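CurD (Moorea producens 3L, PDB 5KP7) probably acts as a hydroxymethylglutaryl-CoA synthase of the thiolase-like superfamily and binds 4'-phosphopantetheine. Local coordinates at residues M147-N150 with L151-Q155; P416-W419 with K420-G424; K293-P297 with A298-A302. The protein carries 3 engineered substitutions. All coordinates share one frame; numbering follows the deposited sequence.

Interaction 1: residues M147-N150 with L151-Q155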
loop_
_atom_site.group_PDB
_atom_site.type_symbol
_atom_site.label_atom_id
_atom_site.label_comp_id
_atom_site.label_asym_id
_atom_site.label_seq_id
_atom_site.Cartn_x
_atom_site.Cartn_y
_atom_site.Cartn_z
ATOM N N MET A 147 -7.888 -10.652 -12.014
ATOM C CA MET A 147 -9.057 -11.559 -12.241
ATOM C C MET A 147 -10.143 -10.841 -13.055
ATOM O O MET A 147 -10.742 -11.423 -13.961
ATOM C CB MET A 147 -9.620 -12.061 -10.893
ATOM C CG MET A 147 -8.693 -12.999 -10.114
ATOM S SD MET A 147 -7.856 -14.320 -10.997
ATOM C CE MET A 147 -6.249 -13.592 -11.288
ATOM N N ALA A 148 -10.349 -9.556 -12.755
ATOM C CA ALA A 148 -11.339 -8.733 -13.476
ATOM C C ALA A 148 -10.929 -8.537 -14.940
ATOM O O ALA A 148 -11.758 -8.655 -15.845
ATOM C CB ALA A 148 -11.562 -7.405 -12.760
ATOM N N ILE A 149 -9.653 -8.231 -15.153
ATOM C CA ILE A 149 -9.100 -8.112 -16.512
ATOM C C ILE A 149 -9.391 -9.408 -17.292
ATOM O O ILE A 149 -9.842 -9.395 -18.446
ATOM C CB ILE A 149 -7.582 -7.828 -16.452
ATOM C CG1 ILE A 149 -7.353 -6.383 -16.002
ATOM C CG2 ILE A 149 -6.912 -8.095 -17.819
ATOM C CD1 ILE A 149 -5.962 -6.096 -15.462
ATOM N N ASN A 150 -9.113 -10.538 -16.653
ATOM C CA ASN A 150 -9.322 -11.814 -17.339
ATOM C C ASN A 150 -10.773 -12.160 -17.585
ATOM O O ASN A 150 -11.064 -12.867 -18.554
ATOM C CB ASN A 150 -8.587 -12.954 -16.650
ATOM C CG ASN A 150 -7.080 -12.798 -16.737
ATOM O OD1 ASN A 150 -6.556 -11.923 -17.469
ATOM N ND2 ASN A 150 -6.369 -13.602 -15.940
ATOM N N LEU A 151 -11.688 -11.683 -16.753
ATOM C CA LEU A 151 -13.123 -11.810 -17.089
ATOM C C LEU A 151 -13.412 -11.128 -18.442
ATOM O O LEU A 151 -14.008 -11.729 -19.345
ATOM C CB LEU A 151 -14.017 -11.232 -15.986
ATOM C CG LEU A 151 -15.510 -11.141 -16.345
ATOM C CD1 LEU A 151 -16.117 -12.536 -16.506
ATOM C CD2 LEU A 151 -16.259 -10.340 -15.275
ATOM N N ILE A 152 -12.948 -9.889 -18.586
ATOM C CA ILE A 152 -13.227 -9.132 -19.814
ATOM C C ILE A 152 -12.544 -9.829 -21.005
ATOM O O ILE A 152 -13.172 -10.036 -22.064
ATOM C CB ILE A 152 -12.744 -7.671 -19.745
ATOM C CG1 ILE A 152 -13.242 -6.910 -18.492
ATOM C CG2 ILE A 152 -13.019 -6.953 -21.071
ATOM C CD1 ILE A 152 -14.600 -7.152 -17.911
ATOM N N LEU A 153 -11.277 -10.214 -20.830
ATOM C CA LEU A 153 -10.515 -10.861 -21.899
ATOM C C LEU A 153 -11.050 -12.230 -22.307
ATOM O O LEU A 153 -10.903 -12.639 -23.467
ATOM C CB LEU A 153 -9.033 -10.971 -21.539
ATOM C CG LEU A 153 -8.258 -9.655 -21.453
ATOM C CD1 LEU A 153 -6.831 -9.934 -20.983
ATOM C CD2 LEU A 153 -8.247 -8.931 -22.771
ATOM N N SER A 154 -11.658 -12.937 -21.365
ATOM C CA SER A 154 -12.227 -14.260 -21.657
ATOM C C SER A 154 -13.329 -14.203 -22.715
ATOM O O SER A 154 -13.602 -15.232 -23.374
ATOM C CB SER A 154 -12.798 -14.916 -20.410
ATOM O OG SER A 154 -14.032 -14.301 -20.000
ATOM N N GLN A 155 -13.975 -13.042 -22.829
ATOM C CA GLN A 155 -15.209 -12.830 -23.639
ATOM C C GLN A 155 -16.316 -13.875 -23.405
ATOM O O GLN A 155 -17.133 -14.171 -24.294
ATOM C CB GLN A 155 -14.884 -12.566 -25.123
ATOM C CG GLN A 155 -14.396 -11.120 -25.383
ATOM C CD GLN A 155 -15.359 -9.996 -24.881
ATOM O OE1 GLN A 155 -16.185 -9.510 -25.648
ATOM N NE2 GLN A 155 -15.250 -9.589 -23.576
#
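Leu-151, Ile-152, Leu-153 and Ser-154 each donate their backbone N-H to the carbonyl four residues back, from Met-147 to Asn-150, so the last turns of helix 140-154 are regular alpha-helix. Leu-153 N to Ile-149 O is 2.9 Å, with an N-H...O angle of 167°. Ile-149 and Leu-153 run alongside each other, one turn apart, and methyl CG2 of Ile-149 meets CD1 of Leu-153 at 3.7 Å. With CG1 beside the backbone N (chi1 -73°), CG2 is the branch left to meet Leu-153. Side chains here reach three strands, Leu-151 touching Met-100 of 98-104, Ala-148 touching Ala-162 and Val-164 of 161-168, and Ile-149 and Leu-153 touching Ile-210 and Val-212 of 208-219, consistent with the layered thiolase-like fold. Cutting Leu-153 back to an alanine is likely to lose the CD1 contact with Ile-149 CG2 and thin the cover over Val-212. At the C-terminal end Gln-155 leaves the helix with positive phi. Its side chain folds back, and NE2 reaches Ile-152 O at 2.6 Å in the carbonyl plane; Gln-155 N donates to the same oxygen. Ser-154 OG donates to Leu-151 O at 2.7 Å and is also hydrogen-bonded to Thr-156 OG1.

Interaction 2: residues P416-W419 with K420-G424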
loop_
_atom_site.group_PDB
_atom_site.type_symbol
_atom_site.label_atom_id
_atom_site.label_comp_id
_atom_site.label_asym_id
_atom_site.label_seq_id
_atom_site.Cartn_x
_atom_site.Cartn_y
_atom_site.Cartn_z
ATOM N N PRO A 416 -18.147 14.790 18.568
ATOM C CA PRO A 416 -19.109 15.670 17.874
ATOM C C PRO A 416 -18.526 16.403 16.659
ATOM O O PRO A 416 -19.185 16.488 15.615
ATOM C CB PRO A 416 -19.569 16.613 18.983
ATOM C CG PRO A 416 -19.506 15.752 20.194
ATOM C CD PRO A 416 -18.246 14.939 20.031
ATOM N N GLY A 417 -17.282 16.861 16.766
ATOM C CA GLY A 417 -16.634 17.592 15.670
ATOM C C GLY A 417 -16.335 16.774 14.438
ATOM O O GLY A 417 -16.401 17.288 13.319
ATOM N N VAL A 418 -16.000 15.500 14.643
ATOM C CA VAL A 418 -15.783 14.575 13.541
ATOM C C VAL A 418 -17.110 14.369 12.845
ATOM O O VAL A 418 -17.157 14.370 11.627
ATOM C CB VAL A 418 -15.210 13.210 13.987
ATOM C CG1 VAL A 418 -15.099 12.255 12.797
ATOM C CG2 VAL A 418 -13.855 13.381 14.660
ATOM N N TRP A 419 -18.186 14.217 13.611
ATOM C CA TRP A 419 -19.482 13.978 13.008
ATOM C C TRP A 419 -19.925 15.133 12.115
ATOM O O TRP A 419 -20.462 14.907 11.026
ATOM C CB TRP A 419 -20.555 13.697 14.069
ATOM C CG TRP A 419 -21.795 13.165 13.452
ATOM C CD1 TRP A 419 -22.959 13.828 13.252
ATOM C CD2 TRP A 419 -21.968 11.870 12.889
ATOM N NE1 TRP A 419 -23.874 13.016 12.653
ATOM C CE2 TRP A 419 -23.288 11.808 12.397
ATOM C CE3 TRP A 419 -21.143 10.745 12.774
ATOM C CZ2 TRP A 419 -23.808 10.671 11.803
ATOM C CZ3 TRP A 419 -21.655 9.613 12.178
ATOM C CH2 TRP A 419 -22.980 9.584 11.699
ATOM N N LYS A 420 -19.673 16.358 12.572
ATOM C CA LYS A 420 -20.038 17.555 11.806
ATOM C C LYS A 420 -19.407 17.550 10.406
ATOM O O LYS A 420 -20.023 18.039 9.466
ATOM C CB LYS A 420 -19.701 18.837 12.583
ATOM C CG LYS A 420 -20.526 20.031 12.157
ATOM C CD LYS A 420 -20.264 21.228 13.049
ATOM C CE LYS A 420 -20.910 22.482 12.477
ATOM N NZ LYS A 420 -20.380 23.702 13.127
ATOM N N LYS A 421 -18.211 16.972 10.268
ATOM C CA LYS A 421 -17.544 16.804 8.968
ATOM C C LYS A 421 -18.188 15.734 8.062
ATOM O O LYS A 421 -18.137 15.865 6.845
ATOM C CB LYS A 421 -16.059 16.445 9.159
ATOM C CG LYS A 421 -15.176 17.576 9.671
ATOM C CD LYS A 421 -14.815 18.528 8.546
ATOM C CE LYS A 421 -13.495 19.222 8.791
ATOM N NZ LYS A 421 -13.105 19.937 7.560
ATOM N N ILE A 422 -18.770 14.692 8.654
ATOM C CA ILE A 422 -19.386 13.567 7.927
ATOM C C ILE A 422 -20.849 13.851 7.553
ATOM O O ILE A 422 -21.273 13.559 6.434
ATOM C CB ILE A 422 -19.305 12.272 8.792
ATOM C CG1 ILE A 422 -17.844 11.918 9.062
ATOM C CG2 ILE A 422 -19.981 11.076 8.121
ATOM C CD1 ILE A 422 -17.667 10.775 10.044
ATOM N N ALA A 423 -21.616 14.404 8.489
ATOM C CA ALA A 423 -23.077 14.532 8.343
ATOM C C ALA A 423 -23.441 15.416 7.165
ATOM O O ALA A 423 -22.960 16.544 7.073
ATOM C CB ALA A 423 -23.701 15.106 9.619
ATOM N N GLY A 424 -24.327 14.930 6.306
ATOM C CA GLY A 424 -24.810 15.706 5.161
ATOM C C GLY A 424 -24.018 15.463 3.893
ATOM O O GLY A 424 -24.334 16.037 2.863
#
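At the C-terminal end of the short helix 416-422, where Ala-423 is the first residue to leave helical angles, its methyl sits obliquely by the indole of Trp-419, one turn back, with Ala-423 CB 3.7 Å from Trp-419 NE1. Trp-419 CG is anti to the backbone N (chi1 -168°) and beside the carbonyl carbon, and from there CD1 and NE1 come near Ala-423 CB. The same two residues share a backbone bond, Ala-423 N to Trp-419 O at 2.8 Å. Trp-419 O also takes a weak bond from Ile-422 N, and Val-418 O receives weak bonds from both Lys-421 N and Ile-422 N, so i to i+3 and i to i+4 bonding mix as the helix runs out. Lys-420 N to Pro-416 O, 3.1 Å, is the regular bond of the first turn. Around this helix end the indole stacks on Tyr-412 and makes an edge-to-face contact with Tyr-72, building an aromatic cluster. On the buried side Val-418 and Ile-422 lie alongside each other, CG1 to CD1 4.0 Å, and both touch Tyr-72. Lys-421, bent at its second torsion (chi2 -79°), leads away from the turn to a salt bridge of NZ with Asp-382.

Interaction 3: residues K293-P297 with A298-A302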
loop_
_atom_site.group_PDB
_atom_site.type_symbol
_atom_site.label_atom_id
_atom_site.label_comp_id
_atom_site.label_asym_id
_atom_site.label_seq_id
_atom_site.Cartn_x
_atom_site.Cartn_y
_atom_site.Cartn_z
ATOM N N LYS A 293 20.435 0.141 -14.551
ATOM C CA LYS A 293 20.910 1.239 -15.388
ATOM C C LYS A 293 22.315 1.742 -15.015
ATOM O O LYS A 293 22.863 2.577 -15.737
ATOM C CB LYS A 293 19.887 2.380 -15.320
ATOM C CG LYS A 293 18.490 2.037 -15.834
ATOM C CD LYS A 293 18.410 1.570 -17.281
ATOM C CE LYS A 293 18.926 2.634 -18.257
ATOM N NZ LYS A 293 18.862 2.177 -19.672
ATOM N N ARG A 294 22.901 1.229 -13.928
ATOM C CA ARG A 294 24.196 1.717 -13.402
ATOM C C ARG A 294 24.227 3.227 -13.208
ATOM O O ARG A 294 25.256 3.896 -13.453
ATOM C CB ARG A 294 25.337 1.280 -14.320
ATOM C CG ARG A 294 25.352 -0.212 -14.558
ATOM C CD ARG A 294 26.155 -0.548 -15.796
ATOM N NE ARG A 294 26.733 -1.881 -15.656
ATOM C CZ ARG A 294 27.842 -2.172 -14.967
ATOM N NH1 ARG A 294 28.546 -1.222 -14.330
ATOM N NH2 ARG A 294 28.259 -3.436 -14.915
ATOM N N ALA A 295 23.095 3.772 -12.762
ATOM C CA ALA A 295 22.927 5.217 -12.672
ATOM C C ALA A 295 23.670 5.753 -11.461
ATOM O O ALA A 295 23.813 5.052 -10.455
ATOM C CB ALA A 295 21.451 5.566 -12.579
ATOM N N LYS A 296 24.127 6.999 -11.570
ATOM C CA LYS A 296 24.847 7.683 -10.491
ATOM C C LYS A 296 23.835 8.287 -9.501
ATOM O O LYS A 296 22.677 8.458 -9.865
ATOM C CB LYS A 296 25.719 8.780 -11.070
ATOM C CG LYS A 296 26.839 8.264 -11.967
ATOM C CD LYS A 296 27.512 9.383 -12.755
ATOM C CE LYS A 296 28.099 10.472 -11.856
ATOM N NZ LYS A 296 28.944 11.430 -12.626
ATOM N N PRO A 297 24.268 8.600 -8.255
ATOM C CA PRO A 297 23.295 9.027 -7.220
ATOM C C PRO A 297 22.461 10.269 -7.599
ATOM O O PRO A 297 21.247 10.251 -7.404
ATOM C CB PRO A 297 24.183 9.322 -5.995
ATOM C CG PRO A 297 25.395 8.456 -6.204
ATOM C CD PRO A 297 25.632 8.473 -7.692
ATOM N N ALA A 298 23.077 11.314 -8.159
ATOM C CA ALA A 298 22.293 12.520 -8.539
ATOM C C ALA A 298 21.229 12.221 -9.619
ATOM O O ALA A 298 20.081 12.639 -9.507
ATOM C CB ALA A 298 23.199 13.663 -8.956
ATOM N N GLU A 299 21.624 11.456 -10.624
ATOM C CA GLU A 299 20.768 11.004 -11.711
ATOM C C GLU A 299 19.571 10.196 -11.149
ATOM O O GLU A 299 18.414 10.403 -11.549
ATOM C CB GLU A 299 21.627 10.115 -12.579
ATOM C CG GLU A 299 21.127 9.642 -13.921
ATOM C CD GLU A 299 22.201 8.758 -14.626
ATOM O OE1 GLU A 299 23.426 8.772 -14.253
ATOM O OE2 GLU A 299 21.812 7.993 -15.546
ATOM N N ILE A 300 19.864 9.325 -10.192
ATOM C CA ILE A 300 18.804 8.506 -9.570
ATOM C C ILE A 300 17.829 9.401 -8.834
ATOM O O ILE A 300 16.602 9.200 -8.939
ATOM C CB ILE A 300 19.387 7.425 -8.626
ATOM C CG1 ILE A 300 20.106 6.371 -9.493
ATOM C CG2 ILE A 300 18.317 6.824 -7.730
ATOM C CD1 ILE A 300 20.792 5.264 -8.707
ATOM N N GLU A 301 18.348 10.379 -8.087
ATOM C CA GLU A 301 17.471 11.268 -7.319
ATOM C C GLU A 301 16.586 12.116 -8.242
ATOM O O GLU A 301 15.400 12.321 -7.940
ATOM C CB GLU A 301 18.268 12.123 -6.314
ATOM C CG GLU A 301 17.454 13.216 -5.600
ATOM C CD GLU A 301 16.233 12.745 -4.833
ATOM O OE1 GLU A 301 16.070 11.523 -4.576
ATOM O OE2 GLU A 301 15.371 13.622 -4.506
ATOM N N ALA A 302 17.151 12.616 -9.346
ATOM C CA ALA A 302 16.336 13.358 -10.324
ATOM C C ALA A 302 15.244 12.463 -10.915
ATOM O O ALA A 302 14.106 12.891 -11.080
ATOM C CB ALA A 302 17.205 13.932 -11.436
#
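Lys-296 O accepts the N-H of Ile-300 at 3.0 Å, and Pro-297 O takes Glu-301 N in the same i to i+4 pattern, so helical hydrogen bonding starts at once from the loop that follows helix 278-293. Glu-299 reaches back over this start. Its CG stands opposite the backbone N (chi1 -170°) and the chain continues extended, which brings the carboxylate alongside Ala-295 and Lys-296. Lys-296 N donates to Glu-299 OE1 at 3.3 Å; the bond is long but straight (173°), and the N-H comes in from above the carboxylate plane, 63° out of it. The other oxygen, OE2, makes a salt bridge with Arg-265, so each oxygen has a partner, an arrangement likely to favour the charged form. The Lys-296 side chain crosses that of Glu-299 at about a right angle, but its ammonium stays away, Lys-296 NZ to Glu-299 OE1 being 6.3 Å. On the buried side the Ala-295 methyl presses tightly on Ile-300, CB to CG1 3.5 Å, and Ile-300 continues onto His-285, Arg-286 and Met-289 of the preceding helix. Lys-296 is the N-cap residue, and the bond from its N-H to the Glu-299 side chain, three residues on, is one half of a capping box; a lysine at the cap cannot supply the reciprocal bond.

All three contacts are local, and each marks the end or start of a helix: interaction 1 the C-terminal end of helix 140-154, interaction 2 that of helix 416-422, and interaction 3 the beginning of helix 297-307. They lie far apart and no atoms touch between them. The centres of interactions 1 and 2 are about 41 Å apart. Between the centres of interactions 1 and 3 there are about 39 Å. Interactions 2 and 3 have their centres about 47 Å apart. Interactions 1 and 2 fall on opposite sides of the chain's centre. None of them belongs to the phosphopantetheine pocket, lined by residues such as Arg-57, Phe-187, Ser-191 and Asn-320. Along the chain they follow one another as 1, 3, 2.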